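Local coordinates for protein blood group a-and b-cleaving endo-beta-galactosidase (Streptococcus pneumoniae, PDB 2YGL) that probably binds carbohydrate through the tandem CBM51 modules of a family 98 glycoside hydrolase that acts on blood group A and B antigens, at residues S46-T49 with K53-Y56; D180-G185 with I266-I271; Y255-A260 with A348-N353; L243-V246 with P250-I253. All coordinates share one frame; numbering follows the deposited sequence.

Contact 1 (S46-T49 with K53-Y56); sequences SLLT and KVKY
Lys53 O accepts a hydrogen bond from Thr49 N at 2.7 Å, and this bond closes the strand pair at its turn end. Thr49 and Lys53 lie side by side and point the same way. The methyl CG2 of Thr49 rests against Lys53 CB at 3.7 Å. Thr49 OG1 stands anti to its own N (chi1 -172°), which leaves CG2 to face Lys53. The lysine chain passes beside that methyl, and its amine end leads away from the strand pair.

Val54 comes next and sits in a non-hydrogen-bonded pair with Leu48. The two side chains cross at about a right angle, with Leu48 CD1 4.1 Å from Val54 CG2. The other branch, Val54 CG1, reaches Ser46 CB.

The motif is an antiparallel beta hairpin of strands 45-48 and 54-57, within the first NPCBM domain. Lys55 pairs with Leu47 through two backbone hydrogen bonds. Lys55 N to Leu47 O is 2.9 Å and almost straight at 178°, while Leu47 N to Lys55 O is 3.0 Å. Their side chains share the face opposite that of Val54 and Tyr56. There Lys55 makes a cation-pi contact with Tyr86, and Leu47 packs on Val162 and Ala164 of strand 160-171.

Tyr56 pairs with Ser46 at the far end from the turn, a non-hydrogen-bonded pair. Ser46 CB lies over one face of its ring, a CH-pi contact 4.0 Å from the centroid. A water donates to Ser46 OG and also hydrogen-bonds Tyr56 OH at 3.1 Å, bridging the two hydroxyls.

Contact 2 (D180-G185 with I266-I271); sequences DLLNKG and ISYVGI
Leu182 reaches from the short helix 179-184 to strand 262-271, meeting Ile266 and Tyr268 with its two methyl branches. This is a helix packed on an antiparallel beta sheet of the second carbohydrate-binding module, which has two main sheets. The strand runs in one of them, between strands 315-320 and 343-352.

The tight part is apolar and buried. Leu182 CD1 approaches the ring of Tyr268 obliquely, 3.6 Å from CD2 and 3.7 Å from CE2. The methyl thus meets the CD2-CE2 bond and stays clear of the hydroxyl. The second methyl, Leu182 CD2, meets Ile266 CG2 at 4.0 Å, and these two side chains cross at about a right angle. Ile266 CG2 stands anti to its own N, while CG1 carries the rest of the side chain away from the helix (chi1 -41°). One leucine thus bridges two strand residues on the same side of the strand, with Ser267 turned away between them.

The loose side is the outer part of the helix. Asp180 and Lys184 are exposed there and do not touch the strand. Gly185 leaves the helical conformation with positive phi, 116°, where the helix ends. Backbone bonds from Lys184 N to Asp180 O and from Gly185 N to Leu181 O hold this last turn. Leu182 O also accepts a hydrogen bond from Tyr191 OH. On the strand, Ser267 OG donates to Tyr268 O at 3.0 Å, with the donor raised 46° out of the carbonyl plane.

Contact 3 (Y255-A260 with A348-N353); sequences YDVSGA and ALFMAN
Phe350 presents CE2 to both Tyr255 and Val257, and these contacts make up the meeting of the two segments. Val257 CG1 is 4.1 Å from Phe350 CE2, and the two side chains cross at about a right angle. Tyr255 CG lies at the edge of the phenylalanine ring, near its plane, 4.5 Å from the same CE2. Val257 CG1 stands beside its own N (chi1 -66°), and this turns that branch to the ring.

The next shell fixes the chain around Val257. Asp256 OD1 accepts from Ser258 N at 3.1 Å, an Asx turn, and from Ser258 OG at 2.7 Å. Both donors come from the same face of the carboxylate plane. A type I turn from Val257 to Ala260 overlaps it, with Ala260 N bonded to Val257 O.

Further out, Val257 and Phe350 both pack on Ile328 of strand 327-334, and Tyr255 touches Trp197. The contact lies in the core of a beta sandwich and joins its two sheets, strand 251-256 in one and strand 343-352 in the other.

No hydrogen bond crosses between the segments. Cohesion here therefore rests on apolar contact between buried side chains, while the polar bonds hold the turn itself.

Contact 4 (L243-V246 with P250-I253); sequences LGTV and PSSI
Ser251 and Val246 make the direct polar contact. Ser251 OG lies 3.0 Å from Val246 O, close enough for a hydrogen bond. Ser251 OG sits between its own N and carbonyl carbon (chi1 64°), which turns the hydroxyl to the opposite segment.

A water makes the second polar link. It lies 2.5 Å from Thr245 OG1, a short distance, and 2.7 Å from Ser251 OG, hydrogen-bonding both. The two hydroxyls are themselves 4.0 Å apart, so the water joins groups that do not bond directly. These polar groups belong to buried residues.

The apolar contact lies further along. Leu243 CD1 meets Ile253 CD1 at 4.3 Å, methyl to methyl. The side chain of Ile253 also touches Trp197. The side chains of Leu243, Thr245, Ser251 and Ile253 all start toward the opposite segment, while Ser252 points away.

The two segments run roughly antiparallel, 162° apart, but they share no backbone hydrogen bonds. Each pairs with other strands. Leu243 bonds through its backbone to Leu345 of strand 343-352, and Ser251 to Ser332 of strand 327-334. The chain therefore passes here from one sheet of the second NPCBM domain to the other.

Overall arrangement
Contact 1 stands alone in the first NPCBM domain, as a separate two-stranded hairpin. Its centre is 47 to 63 Å from those of the other three. Contacts 2, 3 and 4 gather in the second module, with centres 17 to 18 Å apart. Contacts 2 and 3 use neighbouring strands, 262-271 and 343-352, and touch where Leu182 CD2 meets Leu349 CD2 at 3.8 Å. Contacts 3 and 4 share strand 251-256. Along the chain, contact 4 is nested inside contact 2, while contacts 2 and 3 cross. Contacts 3 and 4 link the module's two sheets, and contact 2 adds the helix 179-184 to one of them. This separation is consistent with two tandem CBM51 modules.

Contact 1 (S46-T49 with K53-Y56)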
loop_
_atom_site.group_PDB
_atom_site.type_symbol
_atom_site.label_atom_id
_atom_site.label_comp_id
_atom_site.label_asym_id
_atom_site.label_seq_id
_atom_site.Cartn_x
_atom_site.Cartn_y
_atom_site.Cartn_z
ATOM N N SER A 46 4.245 19.410 -25.816
ATOM C CA SER A 46 2.890 19.598 -26.324
ATOM C C SER A 46 2.504 18.564 -27.373
ATOM O O SER A 46 3.331 18.135 -28.177
ATOM C CB SER A 46 2.678 21.020 -26.856
ATOM O OG SER A 46 3.512 21.297 -27.963
ATOM N N LEU A 47 1.234 18.177 -27.346
ATOM C CA LEU A 47 0.703 17.178 -28.262
ATOM C C LEU A 47 -0.633 17.614 -28.826
ATOM O O LEU A 47 -1.371 18.385 -28.199
ATOM C CB LEU A 47 0.542 15.828 -27.554
ATOM C CG LEU A 47 1.802 14.995 -27.309
ATOM C CD1 LEU A 47 1.488 13.763 -26.458
ATOM C CD2 LEU A 47 2.438 14.589 -28.624
ATOM N N LEU A 48 -0.932 17.114 -30.019
ATOM C CA LEU A 48 -2.233 17.293 -30.635
ATOM C C LEU A 48 -3.224 16.350 -29.960
ATOM O O LEU A 48 -3.019 15.134 -29.932
ATOM C CB LEU A 48 -2.138 16.986 -32.131
ATOM C CG LEU A 48 -3.121 17.622 -33.113
ATOM C CD1 LEU A 48 -2.983 19.139 -33.129
ATOM C CD2 LEU A 48 -2.872 17.057 -34.501
ATOM N N THR A 49 -4.285 16.913 -29.395
ATOM C CA THR A 49 -5.338 16.107 -28.785
ATOM C C THR A 49 -6.553 16.025 -29.718
ATOM O O THR A 49 -6.451 16.366 -30.899
ATOM C CB THR A 49 -5.709 16.611 -27.358
ATOM O OG1 THR A 49 -6.608 15.683 -26.740
ATOM C CG2 THR A 49 -6.351 17.989 -27.391
ATOM N N LYS A 53 -6.846 20.107 -31.138
ATOM C CA LYS A 53 -6.451 21.095 -30.141
ATOM C C LYS A 53 -5.058 20.747 -29.615
ATOM O O LYS A 53 -4.776 19.588 -29.318
ATOM C CB LYS A 53 -7.473 21.142 -28.995
ATOM C CG LYS A 53 -7.068 22.038 -27.825
ATOM C CD LYS A 53 -7.900 21.755 -26.577
ATOM C CE LYS A 53 -7.134 22.112 -25.303
ATOM N NZ LYS A 53 -6.792 23.563 -25.212
ATOM N N VAL A 54 -4.189 21.749 -29.518
ATOM C CA VAL A 54 -2.848 21.559 -28.962
ATOM C C VAL A 54 -2.903 21.676 -27.437
ATOM O O VAL A 54 -3.398 22.668 -26.902
ATOM C CB VAL A 54 -1.831 22.574 -29.554
ATOM C CG1 VAL A 54 -0.453 22.412 -28.915
ATOM C CG2 VAL A 54 -1.731 22.414 -31.067
ATOM N N LYS A 55 -2.405 20.653 -26.744
ATOM C CA LYS A 55 -2.347 20.667 -25.283
ATOM C C LYS A 55 -0.903 20.669 -24.786
ATOM O O LYS A 55 -0.077 19.878 -25.248
ATOM C CB LYS A 55 -3.105 19.473 -24.694
ATOM C CG LYS A 55 -3.440 19.626 -23.206
ATOM C CD LYS A 55 -3.706 18.288 -22.523
ATOM C CE LYS A 55 -4.986 17.627 -23.017
ATOM N NZ LYS A 55 -5.132 16.241 -22.482
ATOM N N TYR A 56 -0.616 21.562 -23.841
ATOM C CA TYR A 56 0.710 21.676 -23.229
ATOM C C TYR A 56 0.778 20.923 -21.903
ATOM O O TYR A 56 -0.225 20.789 -21.202
ATOM C CB TYR A 56 1.087 23.150 -23.040
ATOM C CG TYR A 56 1.299 23.884 -24.344
ATOM C CD1 TYR A 56 0.233 24.492 -25.010
ATOM C CD2 TYR A 56 2.566 23.962 -24.923
ATOM C CE1 TYR A 56 0.425 25.161 -26.222
ATOM C CE2 TYR A 56 2.768 24.626 -26.132
ATOM C CZ TYR A 56 1.695 25.220 -26.772
ATOM O OH TYR A 56 1.893 25.877 -27.963
HETATM O O HOH W 1 2.986 23.458 -29.555
#

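Contact 2 (D180-G185 with I266-I271)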
loop_
_atom_site.group_PDB
_atom_site.type_symbol
_atom_site.label_atom_id
_atom_site.label_comp_id
_atom_site.label_asym_id
_atom_site.label_seq_id
_atom_site.Cartn_x
_atom_site.Cartn_y
_atom_site.Cartn_z
ATOM N N ASP A 180 6.236 -1.169 16.678
ATOM C CA ASP A 180 6.682 0.227 16.580
ATOM C C ASP A 180 5.630 1.156 15.974
ATOM O O ASP A 180 5.385 2.245 16.498
ATOM C CB ASP A 180 7.977 0.328 15.763
ATOM C CG ASP A 180 9.218 0.074 16.595
ATOM O OD1 ASP A 180 9.160 0.236 17.833
ATOM O OD2 ASP A 180 10.262 -0.280 16.004
ATOM N N LEU A 181 5.021 0.720 14.872
ATOM C CA LEU A 181 4.006 1.510 14.177
ATOM C C LEU A 181 2.771 1.737 15.051
ATOM O O LEU A 181 2.243 2.848 15.106
ATOM C CB LEU A 181 3.619 0.853 12.845
ATOM C CG LEU A 181 2.476 1.486 12.038
ATOM C CD1 LEU A 181 2.810 2.909 11.590
ATOM C CD2 LEU A 181 2.118 0.620 10.841
ATOM N N LEU A 182 2.321 0.685 15.732
ATOM C CA LEU A 182 1.172 0.792 16.630
ATOM C C LEU A 182 1.497 1.614 17.878
ATOM O O LEU A 182 0.607 2.231 18.465
ATOM C CB LEU A 182 0.620 -0.595 17.000
ATOM C CG LEU A 182 0.110 -1.487 15.855
ATOM C CD1 LEU A 182 -0.580 -2.733 16.395
ATOM C CD2 LEU A 182 -0.824 -0.732 14.906
ATOM N N ASN A 183 2.774 1.628 18.262
ATOM C CA ASN A 183 3.254 2.447 19.379
ATOM C C ASN A 183 3.401 3.931 19.034
ATOM O O ASN A 183 3.202 4.793 19.892
ATOM C CB ASN A 183 4.578 1.901 19.924
ATOM C CG ASN A 183 4.396 0.648 20.767
ATOM O OD1 ASN A 183 5.260 -0.231 20.791
ATOM N ND2 ASN A 183 3.269 0.561 21.460
ATOM N N LYS A 184 3.761 4.221 17.786
ATOM C CA LYS A 184 3.861 5.604 17.315
ATOM C C LYS A 184 2.478 6.167 16.995
ATOM O O LYS A 184 2.173 7.312 17.337
ATOM C CB LYS A 184 4.764 5.701 16.081
ATOM C CG LYS A 184 5.043 7.143 15.633
ATOM C CD LYS A 184 5.249 7.250 14.129
ATOM C CE LYS A 184 6.666 6.878 13.717
ATOM N NZ LYS A 184 6.861 7.041 12.248
ATOM N N GLY A 185 1.650 5.353 16.342
ATOM C CA GLY A 185 0.320 5.774 15.912
ATOM C C GLY A 185 0.170 5.771 14.403
ATOM O O GLY A 185 1.145 5.943 13.674
ATOM N N ILE A 266 -7.103 -3.604 13.962
ATOM C CA ILE A 266 -5.687 -3.977 14.074
ATOM C C ILE A 266 -5.280 -4.167 15.530
ATOM O O ILE A 266 -5.452 -3.259 16.343
ATOM C CB ILE A 266 -4.736 -2.891 13.495
ATOM C CG1 ILE A 266 -5.278 -2.284 12.194
ATOM C CG2 ILE A 266 -3.307 -3.445 13.333
ATOM C CD1 ILE A 266 -5.204 -3.189 11.023
ATOM N N SER A 267 -4.716 -5.333 15.841
ATOM C CA SER A 267 -4.178 -5.604 17.176
ATOM C C SER A 267 -3.254 -6.814 17.206
ATOM O O SER A 267 -3.498 -7.813 16.525
ATOM C CB SER A 267 -5.310 -5.822 18.186
ATOM O OG SER A 267 -4.801 -5.905 19.504
ATOM N N TYR A 268 -2.192 -6.712 18.000
ATOM C CA TYR A 268 -1.435 -7.887 18.418
ATOM C C TYR A 268 -2.166 -8.544 19.583
ATOM O O TYR A 268 -2.746 -7.853 20.421
ATOM C CB TYR A 268 0.002 -7.515 18.798
ATOM C CG TYR A 268 0.850 -7.204 17.590
ATOM C CD1 TYR A 268 1.474 -8.227 16.866
ATOM C CD2 TYR A 268 1.007 -5.895 17.147
ATOM C CE1 TYR A 268 2.244 -7.944 15.740
ATOM C CE2 TYR A 268 1.773 -5.601 16.026
ATOM C CZ TYR A 268 2.386 -6.629 15.328
ATOM O OH TYR A 268 3.141 -6.332 14.219
ATOM N N VAL A 269 -2.156 -9.876 19.617
ATOM C CA VAL A 269 -2.911 -10.636 20.615
ATOM C C VAL A 269 -2.046 -11.734 21.227
ATOM O O VAL A 269 -1.430 -12.523 20.506
ATOM C CB VAL A 269 -4.205 -11.274 20.013
ATOM C CG1 VAL A 269 -5.018 -11.992 21.091
ATOM C CG2 VAL A 269 -5.069 -10.227 19.330
ATOM N N GLY A 270 -2.014 -11.778 22.557
ATOM C CA GLY A 270 -1.325 -12.840 23.289
ATOM C C GLY A 270 -1.522 -12.717 24.786
ATOM O O GLY A 270 -2.346 -11.931 25.251
ATOM N N ILE A 271 -0.752 -13.497 25.539
ATOM C CA ILE A 271 -0.824 -13.489 26.996
ATOM C C ILE A 271 0.231 -12.539 27.563
ATOM O O ILE A 271 1.411 -12.630 27.213
ATOM C CB ILE A 271 -0.647 -14.915 27.567
ATOM C CG1 ILE A 271 -1.785 -15.817 27.079
ATOM C CG2 ILE A 271 -0.596 -14.894 29.091
ATOM C CD1 ILE A 271 -1.401 -17.266 26.916
#

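Contact 3 (Y255-A260 with A348-N353)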
loop_
_atom_site.group_PDB
_atom_site.type_symbol
_atom_site.label_atom_id
_atom_site.label_comp_id
_atom_site.label_asym_id
_atom_site.label_seq_id
_atom_site.Cartn_x
_atom_site.Cartn_y
_atom_site.Cartn_z
ATOM N N TYR A 255 -18.428 -3.210 21.254
ATOM C CA TYR A 255 -18.452 -1.826 20.792
ATOM C C TYR A 255 -19.605 -1.582 19.831
ATOM O O TYR A 255 -19.871 -2.393 18.941
ATOM C CB TYR A 255 -17.124 -1.452 20.125
ATOM C CG TYR A 255 -15.956 -1.451 21.079
ATOM C CD1 TYR A 255 -15.643 -0.317 21.829
ATOM C CD2 TYR A 255 -15.171 -2.589 21.243
ATOM C CE1 TYR A 255 -14.569 -0.317 22.715
ATOM C CE2 TYR A 255 -14.101 -2.599 22.124
ATOM C CZ TYR A 255 -13.803 -1.465 22.856
ATOM O OH TYR A 255 -12.738 -1.485 23.728
ATOM N N ASP A 256 -20.295 -0.464 20.035
ATOM C CA ASP A 256 -21.307 0.006 19.098
ATOM C C ASP A 256 -20.618 0.911 18.084
ATOM O O ASP A 256 -20.232 2.040 18.407
ATOM C CB ASP A 256 -22.418 0.752 19.846
ATOM C CG ASP A 256 -23.499 1.309 18.918
ATOM O OD1 ASP A 256 -23.526 0.968 17.720
ATOM O OD2 ASP A 256 -24.331 2.095 19.404
ATOM N N VAL A 257 -20.448 0.400 16.868
ATOM C CA VAL A 257 -19.774 1.144 15.799
ATOM C C VAL A 257 -20.747 1.647 14.724
ATOM O O VAL A 257 -20.331 2.021 13.626
ATOM C CB VAL A 257 -18.615 0.327 15.150
ATOM C CG1 VAL A 257 -17.496 0.093 16.157
ATOM C CG2 VAL A 257 -19.119 -0.996 14.562
ATOM N N SER A 258 -22.036 1.668 15.060
ATOM C CA SER A 258 -23.092 2.091 14.135
ATOM C C SER A 258 -22.928 3.539 13.670
ATOM O O SER A 258 -23.319 3.882 12.555
ATOM C CB SER A 258 -24.466 1.915 14.781
ATOM O OG SER A 258 -24.601 2.739 15.926
ATOM N N GLY A 259 -22.346 4.376 14.527
ATOM C CA GLY A 259 -22.159 5.794 14.220
ATOM C C GLY A 259 -20.950 6.129 13.361
ATOM O O GLY A 259 -20.679 7.303 13.107
ATOM N N ALA A 260 -20.218 5.111 12.913
ATOM C CA ALA A 260 -19.014 5.334 12.110
ATOM C C ALA A 260 -18.808 4.279 11.030
ATOM O O ALA A 260 -19.315 3.160 11.127
ATOM C CB ALA A 260 -17.782 5.427 13.001
ATOM N N ALA A 348 -4.382 -2.131 20.020
ATOM C CA ALA A 348 -5.709 -2.307 19.417
ATOM C C ALA A 348 -6.318 -1.001 18.914
ATOM O O ALA A 348 -6.512 -0.061 19.687
ATOM C CB ALA A 348 -6.656 -2.990 20.395
ATOM N N LEU A 349 -6.614 -0.957 17.617
ATOM C CA LEU A 349 -7.169 0.244 16.992
ATOM C C LEU A 349 -8.171 -0.051 15.866
ATOM O O LEU A 349 -8.204 -1.157 15.318
ATOM C CB LEU A 349 -6.044 1.177 16.510
ATOM C CG LEU A 349 -5.073 0.752 15.403
ATOM C CD1 LEU A 349 -5.695 0.931 14.018
ATOM C CD2 LEU A 349 -3.789 1.568 15.506
ATOM N N PHE A 350 -8.988 0.954 15.552
ATOM C CA PHE A 350 -9.926 0.916 14.434
ATOM C C PHE A 350 -9.481 1.869 13.326
ATOM O O PHE A 350 -8.900 2.922 13.601
ATOM C CB PHE A 350 -11.328 1.342 14.890
ATOM C CG PHE A 350 -12.098 0.285 15.639
ATOM C CD1 PHE A 350 -12.100 -1.043 15.219
ATOM C CD2 PHE A 350 -12.870 0.637 16.745
ATOM C CE1 PHE A 350 -12.831 -2.008 15.910
ATOM C CE2 PHE A 350 -13.605 -0.320 17.438
ATOM C CZ PHE A 350 -13.587 -1.644 17.021
ATOM N N MET A 351 -9.764 1.500 12.077
ATOM C CA MET A 351 -9.577 2.394 10.933
ATOM C C MET A 351 -10.929 2.734 10.304
ATOM O O MET A 351 -11.836 1.900 10.280
ATOM C CB MET A 351 -8.671 1.760 9.871
ATOM C CG MET A 351 -7.259 1.385 10.332
ATOM S SD MET A 351 -6.155 2.790 10.595
ATOM C CE MET A 351 -6.064 3.491 8.943
ATOM N N ALA A 352 -11.057 3.960 9.799
ATOM C CA ALA A 352 -12.245 4.375 9.052
ATOM C C ALA A 352 -11.870 4.802 7.633
ATOM O O ALA A 352 -11.176 5.802 7.433
ATOM C CB ALA A 352 -12.984 5.496 9.780
ATOM N N ASN A 353 -12.332 4.031 6.655
ATOM C CA ASN A 353 -11.998 4.260 5.252
ATOM C C ASN A 353 -13.242 4.567 4.424
ATOM O O ASN A 353 -13.184 5.329 3.458
ATOM C CB ASN A 353 -11.263 3.039 4.689
ATOM C CG ASN A 353 -10.820 3.226 3.250
ATOM O OD1 ASN A 353 -11.231 2.476 2.362
ATOM N ND2 ASN A 353 -9.979 4.227 3.012
#

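Contact 4 (L243-V246 with P250-I253)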
loop_
_atom_site.group_PDB
_atom_site.type_symbol
_atom_site.label_atom_id
_atom_site.label_comp_id
_atom_site.label_asym_id
_atom_site.label_seq_id
_atom_site.Cartn_x
_atom_site.Cartn_y
_atom_site.Cartn_z
ATOM N N LEU A 243 -5.772 -3.206 25.373
ATOM C CA LEU A 243 -6.823 -3.661 26.285
ATOM C C LEU A 243 -6.363 -4.889 27.066
ATOM O O LEU A 243 -5.715 -5.776 26.511
ATOM C CB LEU A 243 -8.106 -3.988 25.509
ATOM C CG LEU A 243 -8.804 -2.851 24.753
ATOM C CD1 LEU A 243 -9.826 -3.396 23.757
ATOM C CD2 LEU A 243 -9.455 -1.860 25.713
ATOM N N GLY A 244 -6.705 -4.928 28.351
ATOM C CA GLY A 244 -6.334 -6.038 29.224
ATOM C C GLY A 244 -7.558 -6.700 29.824
ATOM O O GLY A 244 -8.361 -6.046 30.495
ATOM N N THR A 245 -7.700 -7.998 29.571
ATOM C CA THR A 245 -8.858 -8.756 30.042
ATOM C C THR A 245 -8.468 -10.129 30.592
ATOM O O THR A 245 -7.301 -10.524 30.529
ATOM C CB THR A 245 -9.931 -8.904 28.922
ATOM O OG1 THR A 245 -11.153 -9.390 29.487
ATOM C CG2 THR A 245 -9.468 -9.852 27.816
ATOM N N VAL A 246 -9.449 -10.829 31.158
ATOM C CA VAL A 246 -9.291 -12.226 31.546
ATOM C C VAL A 246 -10.258 -13.067 30.719
ATOM O O VAL A 246 -11.465 -12.815 30.716
ATOM C CB VAL A 246 -9.530 -12.445 33.062
ATOM C CG1 VAL A 246 -9.528 -13.938 33.409
ATOM C CG2 VAL A 246 -8.468 -11.711 33.878
ATOM N N PRO A 250 -17.204 -17.406 26.461
ATOM C CA PRO A 250 -16.075 -16.483 26.480
ATOM C C PRO A 250 -16.335 -15.262 27.358
ATOM O O PRO A 250 -17.436 -15.093 27.889
ATOM C CB PRO A 250 -15.994 -16.036 25.024
ATOM C CG PRO A 250 -17.438 -15.988 24.590
ATOM C CD PRO A 250 -18.178 -17.030 25.414
ATOM N N SER A 251 -15.312 -14.430 27.515
ATOM C CA SER A 251 -15.517 -13.070 27.976
ATOM C C SER A 251 -15.558 -12.207 26.720
ATOM O O SER A 251 -14.919 -12.536 25.719
ATOM C CB SER A 251 -14.392 -12.631 28.906
ATOM O OG SER A 251 -13.156 -12.587 28.220
ATOM N N SER A 252 -16.306 -11.110 26.769
ATOM C CA SER A 252 -16.535 -10.305 25.572
ATOM C C SER A 252 -16.484 -8.807 25.846
ATOM O O SER A 252 -17.026 -8.330 26.842
ATOM C CB SER A 252 -17.876 -10.681 24.937
ATOM O OG SER A 252 -18.078 -9.988 23.718
ATOM N N ILE A 253 -15.809 -8.080 24.958
ATOM C CA ILE A 253 -15.835 -6.622 24.959
ATOM C C ILE A 253 -16.613 -6.196 23.715
ATOM O O ILE A 253 -16.273 -6.596 22.595
ATOM C CB ILE A 253 -14.413 -6.000 24.950
ATOM C CG1 ILE A 253 -13.506 -6.683 25.982
ATOM C CG2 ILE A 253 -14.486 -4.490 25.202
ATOM C CD1 ILE A 253 -12.015 -6.440 25.762
HETATM O O HOH W 2 -13.052 -9.886 27.873
#